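Local coordinates for ethylbenzene dehydrogenase alpha-subunit (Aromatoleum aromaticum, PDB 2IVF), which belongs to the molybdopterin oxidoreductase family and carries a molybdenum atom, MGD, MD1 and an iron/sulfur cluster, at residues 147-150 / 151-155; 624-627 / 628-631; 637-641 / 642-646. One frame throughout, in Å; residues are numbered along the deposited sequence.

Contact 1: 147-150 / 151-155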
ATOM      1  N   LEU A 147      12.130   1.476  26.882  1.00 20.72           N
ATOM      2  CA  LEU A 147      11.810   2.817  27.346  1.00 21.03           C
ATOM      3  C   LEU A 147      10.839   2.730  28.480  1.00 21.31           C
ATOM      4  O   LEU A 147       9.891   1.923  28.431  1.00 20.85           O
ATOM      5  CB  LEU A 147      11.148   3.575  26.203  1.00 20.59           C
ATOM      6  CG  LEU A 147      12.055   3.776  24.998  1.00 23.02           C
ATOM      7  CD1 LEU A 147      11.222   4.408  23.815  1.00 23.81           C
ATOM      8  CD2 LEU A 147      13.260   4.606  25.402  1.00 22.32           C
ATOM      9  N   LYS A 148      11.026   3.616  29.444  1.00 22.20           N
ATOM     10  CA  LYS A 148      10.130   3.759  30.554  1.00 22.94           C
ATOM     11  C   LYS A 148       9.578   5.190  30.605  1.00 22.09           C
ATOM     12  O   LYS A 148      10.313   6.161  30.494  1.00 20.80           O
ATOM     13  CB  LYS A 148      10.858   3.412  31.844  1.00 22.81           C
ATOM     14  CG  LYS A 148      10.023   3.638  33.119  1.00 23.50           C
ATOM     15  CD  LYS A 148      10.651   2.835  34.233  1.00 24.80           C
ATOM     16  CE  LYS A 148       9.989   2.988  35.545  1.00 27.89           C
ATOM     17  NZ  LYS A 148      10.440   1.812  36.372  1.00 28.97           N
ATOM     18  N   ARG A 149       8.279   5.283  30.816  1.00 22.48           N
ATOM     19  CA  ARG A 149       7.592   6.543  30.885  1.00 22.69           C
ATOM     20  C   ARG A 149       8.130   7.398  32.012  1.00 22.47           C
ATOM     21  O   ARG A 149       8.305   6.940  33.148  1.00 20.87           O
ATOM     22  CB  ARG A 149       6.093   6.305  31.127  1.00 22.43           C
ATOM     23  CG  ARG A 149       5.300   7.546  31.388  1.00 23.17           C
ATOM     24  CD  ARG A 149       3.803   7.232  31.362  1.00 22.34           C
ATOM     25  NE  ARG A 149       3.375   6.343  32.462  1.00 20.42           N
ATOM     26  CZ  ARG A 149       3.042   6.715  33.695  1.00 26.03           C
ATOM     27  NH1 ARG A 149       3.119   7.987  34.094  1.00 25.76           N
ATOM     28  NH2 ARG A 149       2.657   5.788  34.570  1.00 24.54           N
ATOM     29  N   VAL A 150       8.336   8.666  31.676  1.00 23.47           N
ATOM     30  CA  VAL A 150       8.764   9.659  32.605  1.00 23.26           C
ATOM     31  C   VAL A 150       7.673  10.662  32.981  1.00 23.72           C
ATOM     32  O   VAL A 150       7.557  11.010  34.146  1.00 25.48           O
ATOM     33  CB  VAL A 150      10.012  10.384  32.059  1.00 22.42           C
ATOM     34  CG1 VAL A 150      10.300  11.662  32.867  1.00 21.08           C
ATOM     35  CG2 VAL A 150      11.206   9.442  32.167  1.00 21.33           C
ATOM     36  N   GLY A 151       6.909  11.134  31.999  1.00 25.23           N
ATOM     37  CA  GLY A 151       5.822  12.079  32.271  1.00 25.74           C
ATOM     38  C   GLY A 151       4.503  11.336  32.438  1.00 26.63           C
ATOM     39  O   GLY A 151       4.472  10.210  32.957  1.00 27.35           O
ATOM     40  N   LYS A 152       3.423  11.978  32.020  1.00 26.45           N
ATOM     41  CA  LYS A 152       2.100  11.367  31.990  1.00 26.44           C
ATOM     42  C   LYS A 152       2.055  10.464  30.797  1.00 26.26           C
ATOM     43  O   LYS A 152       2.864  10.599  29.875  1.00 24.56           O
ATOM     44  CB  LYS A 152       1.020  12.428  31.787  1.00 27.39           C
ATOM     45  CG  LYS A 152       0.947  13.491  32.809  1.00 30.93           C
ATOM     46  CD  LYS A 152       0.663  12.945  34.176  1.00 33.68           C
ATOM     47  CE  LYS A 152       0.210  14.053  35.122  1.00 35.96           C
ATOM     48  NZ  LYS A 152       0.185  13.649  36.569  1.00 37.55           N
ATOM     49  N   ARG A 153       1.104   9.540  30.782  1.00 26.11           N
ATOM     50  CA  ARG A 153       0.903   8.732  29.583  1.00 25.33           C
ATOM     51  C   ARG A 153       0.593   9.616  28.387  1.00 25.51           C
ATOM     52  O   ARG A 153      -0.314  10.476  28.447  1.00 24.96           O
ATOM     53  CB  ARG A 153      -0.200   7.699  29.795  1.00 25.51           C
ATOM     54  CG  ARG A 153       0.184   6.594  30.789  1.00 25.29           C
ATOM     55  CD  ARG A 153      -1.003   5.746  31.237  1.00 25.58           C
ATOM     56  NE  ARG A 153      -0.564   4.578  32.010  1.00 24.69           N
ATOM     57  CZ  ARG A 153      -1.346   3.847  32.801  1.00 23.44           C
ATOM     58  NH1 ARG A 153      -2.633   4.146  32.977  1.00 21.96           N
ATOM     59  NH2 ARG A 153      -0.830   2.825  33.438  1.00 25.35           N
ATOM     60  N   GLY A 154       1.358   9.424  27.319  1.00 24.27           N
ATOM     61  CA  GLY A 154       1.171  10.197  26.102  1.00 24.81           C
ATOM     62  C   GLY A 154       1.905  11.520  26.032  1.00 24.80           C
ATOM     63  O   GLY A 154       1.758  12.244  25.059  1.00 25.83           O
ATOM     64  N   GLU A 155       2.661  11.873  27.067  1.00 25.15           N
ATOM     65  CA  GLU A 155       3.311  13.173  27.111  1.00 24.77           C
ATOM     66  C   GLU A 155       4.560  13.252  26.255  1.00 24.71           C
ATOM     67  O   GLU A 155       5.050  14.354  25.967  1.00 24.43           O
ATOM     68  CB  GLU A 155       3.651  13.522  28.557  1.00 24.89           C
ATOM     69  CG  GLU A 155       4.018  14.954  28.698  1.00 27.46           C
ATOM     70  CD  GLU A 155       4.059  15.427  30.122  1.00 27.98           C
ATOM     71  OE1 GLU A 155       4.056  14.591  31.058  1.00 27.45           O
ATOM     72  OE2 GLU A 155       4.137  16.655  30.270  1.00 28.76           O
TER

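Contact 2: 624-627 / 628-631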
ATOM      1  N   VAL A 624     -11.503   6.219  29.736  1.00 27.22           N
ATOM      2  CA  VAL A 624     -12.196   5.227  30.561  1.00 25.55           C
ATOM      3  C   VAL A 624     -11.273   4.087  30.977  1.00 25.26           C
ATOM      4  O   VAL A 624     -11.222   3.765  32.134  1.00 24.37           O
ATOM      5  CB  VAL A 624     -13.461   4.662  29.864  1.00 25.79           C
ATOM      6  CG1 VAL A 624     -14.186   3.722  30.809  1.00 24.36           C
ATOM      7  CG2 VAL A 624     -14.444   5.820  29.459  1.00 23.22           C
ATOM      8  N   LEU A 625     -10.549   3.482  30.042  1.00 24.54           N
ATOM      9  CA  LEU A 625      -9.703   2.329  30.376  1.00 24.21           C
ATOM     10  C   LEU A 625      -8.363   2.679  31.026  1.00 24.08           C
ATOM     11  O   LEU A 625      -8.015   2.175  32.104  1.00 22.10           O
ATOM     12  CB  LEU A 625      -9.449   1.493  29.124  1.00 24.12           C
ATOM     13  CG  LEU A 625      -8.527   0.272  29.286  1.00 23.14           C
ATOM     14  CD1 LEU A 625      -9.113  -0.703  30.318  1.00 18.18           C
ATOM     15  CD2 LEU A 625      -8.232  -0.429  27.974  1.00 21.55           C
ATOM     16  N   PHE A 626      -7.570   3.494  30.343  1.00 24.61           N
ATOM     17  CA  PHE A 626      -6.235   3.803  30.837  1.00 25.12           C
ATOM     18  C   PHE A 626      -6.181   4.170  32.315  1.00 24.65           C
ATOM     19  O   PHE A 626      -5.300   3.663  33.015  1.00 24.92           O
ATOM     20  CB  PHE A 626      -5.537   4.858  29.971  1.00 26.22           C
ATOM     21  CG  PHE A 626      -5.198   4.403  28.586  1.00 26.69           C
ATOM     22  CD1 PHE A 626      -5.298   3.071  28.197  1.00 28.53           C
ATOM     23  CD2 PHE A 626      -4.742   5.335  27.650  1.00 28.96           C
ATOM     24  CE1 PHE A 626      -4.949   2.676  26.917  1.00 28.38           C
ATOM     25  CE2 PHE A 626      -4.396   4.953  26.386  1.00 27.70           C
ATOM     26  CZ  PHE A 626      -4.501   3.642  26.003  1.00 27.93           C
ATOM     27  N   PRO A 627      -7.105   5.031  32.825  1.00 25.08           N
ATOM     28  CA  PRO A 627      -7.135   5.329  34.243  1.00 25.06           C
ATOM     29  C   PRO A 627      -7.252   4.122  35.188  1.00 24.81           C
ATOM     30  O   PRO A 627      -6.852   4.229  36.344  1.00 24.37           O
ATOM     31  CB  PRO A 627      -8.347   6.270  34.376  1.00 25.18           C
ATOM     32  CG  PRO A 627      -8.347   6.972  33.087  1.00 25.85           C
ATOM     33  CD  PRO A 627      -8.104   5.855  32.120  1.00 25.35           C
ATOM     34  N   LYS A 628      -7.757   2.988  34.713  1.00 23.86           N
ATOM     35  CA  LYS A 628      -7.898   1.807  35.581  1.00 24.20           C
ATOM     36  C   LYS A 628      -6.636   0.962  35.523  1.00 24.06           C
ATOM     37  O   LYS A 628      -6.400   0.129  36.370  1.00 23.87           O
ATOM     38  CB  LYS A 628      -9.040   0.930  35.091  1.00 25.00           C
ATOM     39  CG  LYS A 628     -10.411   1.509  35.198  1.00 26.59           C
ATOM     40  CD  LYS A 628     -11.354   0.818  34.172  1.00 25.27           C
ATOM     41  CE  LYS A 628     -12.786   1.253  34.438  1.00 28.93           C
ATOM     42  NZ  LYS A 628     -13.837   0.435  33.806  1.00 27.83           N
ATOM     43  N   LEU A 629      -5.846   1.166  34.481  1.00 23.63           N
ATOM     44  CA  LEU A 629      -4.699   0.306  34.208  1.00 23.52           C
ATOM     45  C   LEU A 629      -3.479   0.731  34.997  1.00 23.38           C
ATOM     46  O   LEU A 629      -3.082   1.903  34.939  1.00 23.97           O
ATOM     47  CB  LEU A 629      -4.371   0.311  32.710  1.00 22.32           C
ATOM     48  CG  LEU A 629      -5.401  -0.334  31.780  1.00 20.98           C
ATOM     49  CD1 LEU A 629      -4.947  -0.163  30.374  1.00 20.37           C
ATOM     50  CD2 LEU A 629      -5.560  -1.838  32.107  1.00 19.26           C
ATOM     51  N   LYS A 630      -2.896  -0.234  35.715  1.00 23.79           N
ATOM     52  CA  LYS A 630      -1.644  -0.046  36.472  1.00 23.75           C
ATOM     53  C   LYS A 630      -0.416  -0.163  35.555  1.00 23.85           C
ATOM     54  O   LYS A 630       0.628   0.458  35.818  1.00 24.22           O
ATOM     55  CB  LYS A 630      -1.510  -1.101  37.563  1.00 25.11           C
ATOM     56  CG  LYS A 630      -2.533  -0.974  38.679  1.00 30.08           C
ATOM     57  CD  LYS A 630      -2.255   0.190  39.653  1.00 33.99           C
ATOM     58  CE  LYS A 630      -1.303  -0.218  40.784  1.00 36.47           C
ATOM     59  NZ  LYS A 630      -1.050   0.847  41.830  1.00 38.71           N
ATOM     60  N   MET A 631      -0.526  -0.985  34.517  1.00 22.18           N
ATOM     61  CA  MET A 631       0.596  -1.195  33.592  1.00 22.08           C
ATOM     62  C   MET A 631       0.108  -1.356  32.187  1.00 21.85           C
ATOM     63  O   MET A 631      -0.707  -2.239  31.878  1.00 21.26           O
ATOM     64  CB  MET A 631       1.393  -2.439  34.000  1.00 20.93           C
ATOM     65  CG  MET A 631       2.424  -2.922  33.024  1.00 21.69           C
ATOM     66  SD  MET A 631       3.742  -1.720  32.755  1.00 22.85           S
ATOM     67  CE  MET A 631       4.456  -1.646  34.435  1.00 19.96           C
TER

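Contact 3: 637-641 / 642-646. With MD1 (phosphoric acid 4-(2-amino-4-oxo-3,4,5,6,-tetrahydro-pteridin-6-yl)-2-hydroxy-3,4-dimercapto-but-3-en-yl ester guanylate ester), chain N.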
ATOM      1  N   THR A 637       8.227  -2.588  17.496  1.00 24.42           N
ATOM      2  CA  THR A 637       9.338  -2.194  16.667  1.00 24.43           C
ATOM      3  C   THR A 637       9.305  -0.704  16.416  1.00 25.13           C
ATOM      4  O   THR A 637      10.315  -0.101  16.047  1.00 25.32           O
ATOM      5  CB  THR A 637       9.252  -2.875  15.302  1.00 26.14           C
ATOM      6  OG1 THR A 637       7.958  -2.628  14.755  1.00 26.38           O
ATOM      7  CG2 THR A 637       9.468  -4.380  15.455  1.00 24.65           C
ATOM      8  N   ARG A 638       8.140  -0.111  16.635  1.00 24.05           N
ATOM      9  CA  ARG A 638       7.845   1.196  16.135  1.00 25.08           C
ATOM     10  C   ARG A 638       7.085   1.996  17.220  1.00 24.04           C
ATOM     11  O   ARG A 638       6.353   1.426  18.046  1.00 23.36           O
ATOM     12  CB  ARG A 638       7.014   0.981  14.863  1.00 24.89           C
ATOM     13  CG  ARG A 638       6.541   2.168  14.097  1.00 25.65           C
ATOM     14  CD  ARG A 638       5.502   1.734  13.032  1.00 24.50           C
ATOM     15  NE  ARG A 638       4.227   1.533  13.696  1.00 24.76           N
ATOM     16  CZ  ARG A 638       3.315   2.484  13.885  1.00 25.28           C
ATOM     17  NH1 ARG A 638       3.495   3.728  13.440  1.00 25.70           N
ATOM     18  NH2 ARG A 638       2.239   2.192  14.555  1.00 22.51           N
ATOM     19  N   MET A 639       7.296   3.309  17.244  1.00 24.56           N
ATOM     20  CA  MET A 639       6.594   4.154  18.204  1.00 24.35           C
ATOM     21  C   MET A 639       5.197   4.464  17.672  1.00 24.53           C
ATOM     22  O   MET A 639       4.951   5.487  17.010  1.00 23.30           O
ATOM     23  CB  MET A 639       7.362   5.412  18.568  1.00 24.20           C
ATOM     24  CG  MET A 639       6.665   6.189  19.645  1.00 26.93           C
ATOM     25  SD  MET A 639       6.594   5.313  21.223  1.00 30.93           S
ATOM     26  CE  MET A 639       8.249   5.499  21.851  1.00 29.70           C
ATOM     27  N   SER A 640       4.294   3.516  17.916  1.00 24.67           N
ATOM     28  CA  SER A 640       2.894   3.662  17.523  1.00 24.01           C
ATOM     29  C   SER A 640       2.229   4.696  18.387  1.00 23.92           C
ATOM     30  O   SER A 640       2.723   5.032  19.442  1.00 24.14           O
ATOM     31  CB  SER A 640       2.147   2.324  17.668  1.00 24.47           C
ATOM     32  OG  SER A 640       1.971   1.976  19.014  1.00 25.66           O
ATOM     33  N   SER A 641       1.088   5.190  17.923  1.00 23.21           N
ATOM     34  CA  SER A 641       0.327   6.130  18.692  1.00 23.13           C
ATOM     35  C   SER A 641      -0.072   5.529  20.020  1.00 22.43           C
ATOM     36  O   SER A 641      -0.077   6.237  21.045  1.00 23.04           O
ATOM     37  CB  SER A 641      -0.905   6.596  17.905  1.00 22.44           C
ATOM     38  OG  SER A 641      -1.762   5.529  17.652  1.00 22.26           O
ATOM     39  N   SER A 642      -0.382   4.225  20.039  1.00 22.08           N
ATOM     40  CA  SER A 642      -0.773   3.583  21.316  1.00 22.97           C
ATOM     41  C   SER A 642       0.395   3.373  22.280  1.00 21.74           C
ATOM     42  O   SER A 642       0.220   3.496  23.503  1.00 23.45           O
ATOM     43  CB  SER A 642      -1.544   2.264  21.095  1.00 22.58           C
ATOM     44  OG  SER A 642      -2.623   2.476  20.196  1.00 22.96           O
ATOM     45  N   ALA A 643       1.561   3.029  21.739  1.00 22.63           N
ATOM     46  CA  ALA A 643       2.795   2.901  22.515  1.00 22.30           C
ATOM     47  C   ALA A 643       3.167   4.196  23.210  1.00 22.40           C
ATOM     48  O   ALA A 643       3.786   4.180  24.267  1.00 22.07           O
ATOM     49  CB  ALA A 643       3.978   2.407  21.602  1.00 22.32           C
ATOM     50  N   MET A 644       2.789   5.331  22.617  1.00 22.58           N
ATOM     51  CA  MET A 644       3.016   6.628  23.247  1.00 21.89           C
ATOM     52  C   MET A 644       2.320   6.763  24.584  1.00 22.13           C
ATOM     53  O   MET A 644       2.695   7.599  25.395  1.00 21.86           O
ATOM     54  CB  MET A 644       2.653   7.757  22.286  1.00 21.27           C
ATOM     55  CG  MET A 644       3.708   7.892  21.170  1.00 21.94           C
ATOM     56  SD  MET A 644       5.284   8.478  21.819  1.00 26.02           S
ATOM     57  CE  MET A 644       4.901  10.173  22.320  1.00 24.79           C
ATOM     58  N   TYR A 645       1.299   5.947  24.825  1.00 22.14           N
ATOM     59  CA  TYR A 645       0.590   5.970  26.091  1.00 22.05           C
ATOM     60  C   TYR A 645       1.009   4.868  27.039  1.00 22.45           C
ATOM     61  O   TYR A 645       0.482   4.763  28.141  1.00 22.72           O
ATOM     62  CB  TYR A 645      -0.911   5.833  25.855  1.00 22.82           C
ATOM     63  CG  TYR A 645      -1.496   7.009  25.179  1.00 23.63           C
ATOM     64  CD1 TYR A 645      -1.456   7.098  23.810  1.00 25.44           C
ATOM     65  CD2 TYR A 645      -2.066   8.069  25.905  1.00 22.01           C
ATOM     66  CE1 TYR A 645      -1.974   8.175  23.162  1.00 24.21           C
ATOM     67  CE2 TYR A 645      -2.608   9.170  25.229  1.00 26.60           C
ATOM     68  CZ  TYR A 645      -2.548   9.179  23.841  1.00 24.78           C
ATOM     69  OH  TYR A 645      -3.051  10.224  23.073  1.00 28.21           O
ATOM     70  N   ALA A 646       1.978   4.075  26.637  1.00 21.30           N
ATOM     71  CA  ALA A 646       2.434   2.974  27.455  1.00 22.48           C
ATOM     72  C   ALA A 646       3.300   3.448  28.614  1.00 22.29           C
ATOM     73  O   ALA A 646       3.861   4.558  28.619  1.00 23.40           O
ATOM     74  CB  ALA A 646       3.230   1.990  26.584  1.00 21.11           C
TER
HETATM   75  PB  MD1 N1987      -3.551  -3.118  14.141  1.00 16.59           P
HETATM   76  O3B MD1 N1987      -2.517  -2.352  13.220  1.00 15.03           O
HETATM   77  O1B MD1 N1987      -3.172  -4.554  14.120  1.00 15.52           O
HETATM   78  O2B MD1 N1987      -3.851  -2.390  15.395  1.00 15.68           O
HETATM   79  O3A MD1 N1987      -4.878  -2.982  13.282  1.00 16.15           O
HETATM   80  C10 MD1 N1987      -5.269  -3.952  12.286  1.00 17.02           C
HETATM   81  C11 MD1 N1987      -6.478  -3.320  11.615  1.00 17.07           C
HETATM   82  O11 MD1 N1987      -5.891  -2.323  10.711  1.00 18.30           O
HETATM   83  C12 MD1 N1987      -7.210  -4.342  10.787  1.00 17.74           C
HETATM   84  S12 MD1 N1987      -6.490  -5.829  10.342  1.00 18.07           S
HETATM   85  C13 MD1 N1987      -8.465  -4.090  10.293  1.00 16.61           C
HETATM   86  S13 MD1 N1987      -9.290  -5.191   9.317  1.00 15.35           S
HETATM   87  C14 MD1 N1987      -9.208  -2.845  10.599  1.00 17.48           C
HETATM   88  N15 MD1 N1987      -9.586  -1.994   9.522  1.00 15.70           N
HETATM   89  C16 MD1 N1987     -10.159  -0.770   9.749  1.00 15.37           C
HETATM   90  C15 MD1 N1987     -10.605  -0.065   8.647  1.00 17.69           C
HETATM   91  O14 MD1 N1987     -10.501  -0.529   7.480  1.00 14.42           O
HETATM   92  N17 MD1 N1987     -11.088   1.174   8.921  1.00 16.59           N
HETATM   93  C17 MD1 N1987     -11.193   1.654  10.227  1.00 16.80           C
HETATM   94  N16 MD1 N1987     -11.706   2.867  10.376  1.00 15.57           N
HETATM   95  N18 MD1 N1987     -10.793   0.918  11.277  1.00 14.92           N
HETATM   96  C20 MD1 N1987     -10.290  -0.276  11.049  1.00 16.65           C
HETATM   97  N8  MD1 N1987      -9.932  -1.046  12.109  1.00 14.77           N
HETATM   98  C7  MD1 N1987      -9.300  -2.334  12.016  1.00 16.37           C
HETATM   99  PA  MD1 N1987      -1.355  -1.282  13.524  1.00 15.83           P
HETATM  100  O1A MD1 N1987      -0.408  -1.408  12.375  1.00 15.08           O
HETATM  101  O2A MD1 N1987      -1.995   0.036  13.732  1.00 17.48           O
HETATM  102  O5' MD1 N1987      -0.661  -1.737  14.868  1.00 17.74           O
HETATM  103  C5' MD1 N1987       0.144  -2.909  14.797  1.00 16.74           C
HETATM  104  C4' MD1 N1987       1.459  -2.642  15.404  1.00 14.91           C
HETATM  105  O4' MD1 N1987       2.205  -3.819  15.116  1.00 17.51           O
HETATM  106  C1' MD1 N1987       3.558  -3.369  15.036  1.00 16.62           C
HETATM  107  N9  MD1 N1987       4.468  -4.301  14.355  1.00 17.49           N
HETATM  108  C4  MD1 N1987       5.346  -5.055  14.998  1.00 17.93           C
HETATM  109  N3  MD1 N1987       5.582  -5.163  16.328  1.00 16.65           N
HETATM  110  C2  MD1 N1987       6.515  -6.004  16.776  1.00 16.66           C
HETATM  111  N2  MD1 N1987       6.748  -6.131  18.109  1.00 16.03           N
HETATM  112  N1  MD1 N1987       7.277  -6.684  15.847  1.00 18.55           N
HETATM  113  C6  MD1 N1987       7.093  -6.619  14.487  1.00 15.70           C
HETATM  114  O6  MD1 N1987       7.783  -7.323  13.749  1.00 16.51           O
HETATM  115  C5  MD1 N1987       6.072  -5.770  14.032  1.00 17.73           C
HETATM  116  N7  MD1 N1987       5.610  -5.418  12.837  1.00 15.71           N
HETATM  117  C8  MD1 N1987       4.630  -4.534  13.049  1.00 16.68           C
HETATM  118  C2' MD1 N1987       3.485  -2.065  14.248  1.00 17.27           C
HETATM  119  O2' MD1 N1987       4.602  -1.175  14.492  1.00 18.21           O
HETATM  120  C3' MD1 N1987       2.127  -1.478  14.661  1.00 16.04           C
HETATM  121  O3' MD1 N1987       2.271  -0.343  15.553  1.00 15.84           O

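Contact 1: 147-150 / 151-155
Arg149 NH1 donates to Gly151 O at 2.8 Å, with an N-H...O angle of 154°; the oxygen sits near the guanidinium plane, and the donor in turn lies in the carbonyl plane. The Arg149 side chain leaves the backbone with CG anti to the backbone N, then turns at chi3 (66°), which swings the guanidinium back alongside the residue two further on. Arg153 comes over one face of that group: its CG lies 3.6 Å from Arg149 NE, while the two guanidinium planes stand 69° apart. Both arginines reach Asp647 by salt bridges, through Arg149 NE and Arg153 NH2, so this carboxylate gathers the two positive groups. Beyond them, Lys152 to Glu155 form a type II beta turn, with Glu155 N bonded to Lys152 O at 3.1 Å and Gly154 at its third position. The extended Glu155 side chain reaches back, its OE1 accepting from Lys152 N at 2.9 Å through the anti lone pair. Gly154 O takes a hydrogen bond from Gln109 of the beta-subunit. The connection between antiparallel strands 147-149 and 158-160 is thus fixed by its own side chains as well as its backbone, and the shared Asp647 probably offsets much of the arginine charge.

Contact 2: 624-627 / 628-631
The backbone from Leu625 to Leu629 leaves helix 617-625 through a tight 3-10 turn. Lys628 N donates to Leu625 O at 2.7 Å, and Leu629 N to Phe626 O at 2.9 Å, each bond spanning three residues. A weak additional bond from Leu629 N to Leu625 O retains the helical four-residue spacing. Leu629 lies beside two earlier side chains. Its CD1 is 3.8 Å from Leu625 CG and, on the aromatic neighbour, 3.9 Å from Phe626 CD1, meeting the ring obliquely. Leu625 meets it because CG stands anti to the backbone N (chi1 178°), which brings the branched end closer to Leu629 than CB would suggest. Lys628, extended beyond CG, runs back past Val624, its CD 3.6 Å from Val624 O; its NZ continues to a hydrogen bond with His553 O. Chemically the turn is two-sided: the two leucines pack against Tyr603 of strand 602-606, and Phe626 is buried beside them, while the lysine passes its aliphatic length over a carbonyl and delivers its charge to another, as the chain enters strand 631-636.

Contact 3: 637-641 / 642-646
Ser640 places OG between its own backbone N and carbonyl carbon (chi1 70°), pointing it at Ala643 N, whereas Arg638 runs out with CG anti to the backbone N (chi1 180°) and bends at chi3, presenting one edge of its guanidinium to the ribose of MD1. Arg638 NE donates to MD1 O2' at 2.8 Å, and NH2 to MD1 O3' at 2.7 Å in a nearly straight bond of 167°; a weaker NE bond to O3' joins the two, so the ribose hydroxyls are gripped side by side. NH2 also forms a salt bridge with Asp922, and NH1 bonds to Thr860 OG1, which together fix the rotation of the group. Thr637 adds its methyl CG2, 3.2 Å from MD1 N1.

Ser640 also borders the ligand, its CB 3.4 Å from MD1 O3', while its OG accepts from Ala643 N at 3.0 Å and its O from Met644 N at 3.2 Å. Together these two bonds form an ST motif at the start of the 3-10 segment 643-645. Met639, centre of an inverse gamma turn, crosses Met644 at about a right angle, with Met639 CG 3.4 Å from Met644 SD; Phe103 and Val102 of the beta-subunit pack on these methionines. Ser641 O lies at the edge of the Tyr645 ring, 3.2 Å from CD1. Ser641 OG and Ser642 OG both bond to Asn609, and Ser641 OG also reaches Asp922. That aspartate therefore serves as a second-shell residue, tying the ligand-binding arginine to Ser641. Arg638 spends its N-H groups on a neutral diol as well as an anion, an arrangement that holds both ribose hydroxyls, while Asp922 probably balances the buried charge.

In the fold
The three contacts meet around one mixed sheet, in which strand 648-651 lies between 147-149 and 631-636. Contact 2 leads into strand 631-636, and contact 3 lies in the loop after that strand, before 648-651. Arg153 of contact 1 joins the other two: its NH2 lies 2.9 Å from Leu629 O of contact 2, a probable hydrogen bond, and its CG is 3.2 Å from Tyr645 O of contact 3. Tyr645 CB in turn meets Phe626 CE2 at 3.6 Å, linking contacts 2 and 3. Contact 3 alone of the three touches MD1, whereas the Phe626 side chain stays about 12 Å from it. From the Arg638 side chain, MGD is about 11 Å away and the iron/sulfur cluster about 13 Å.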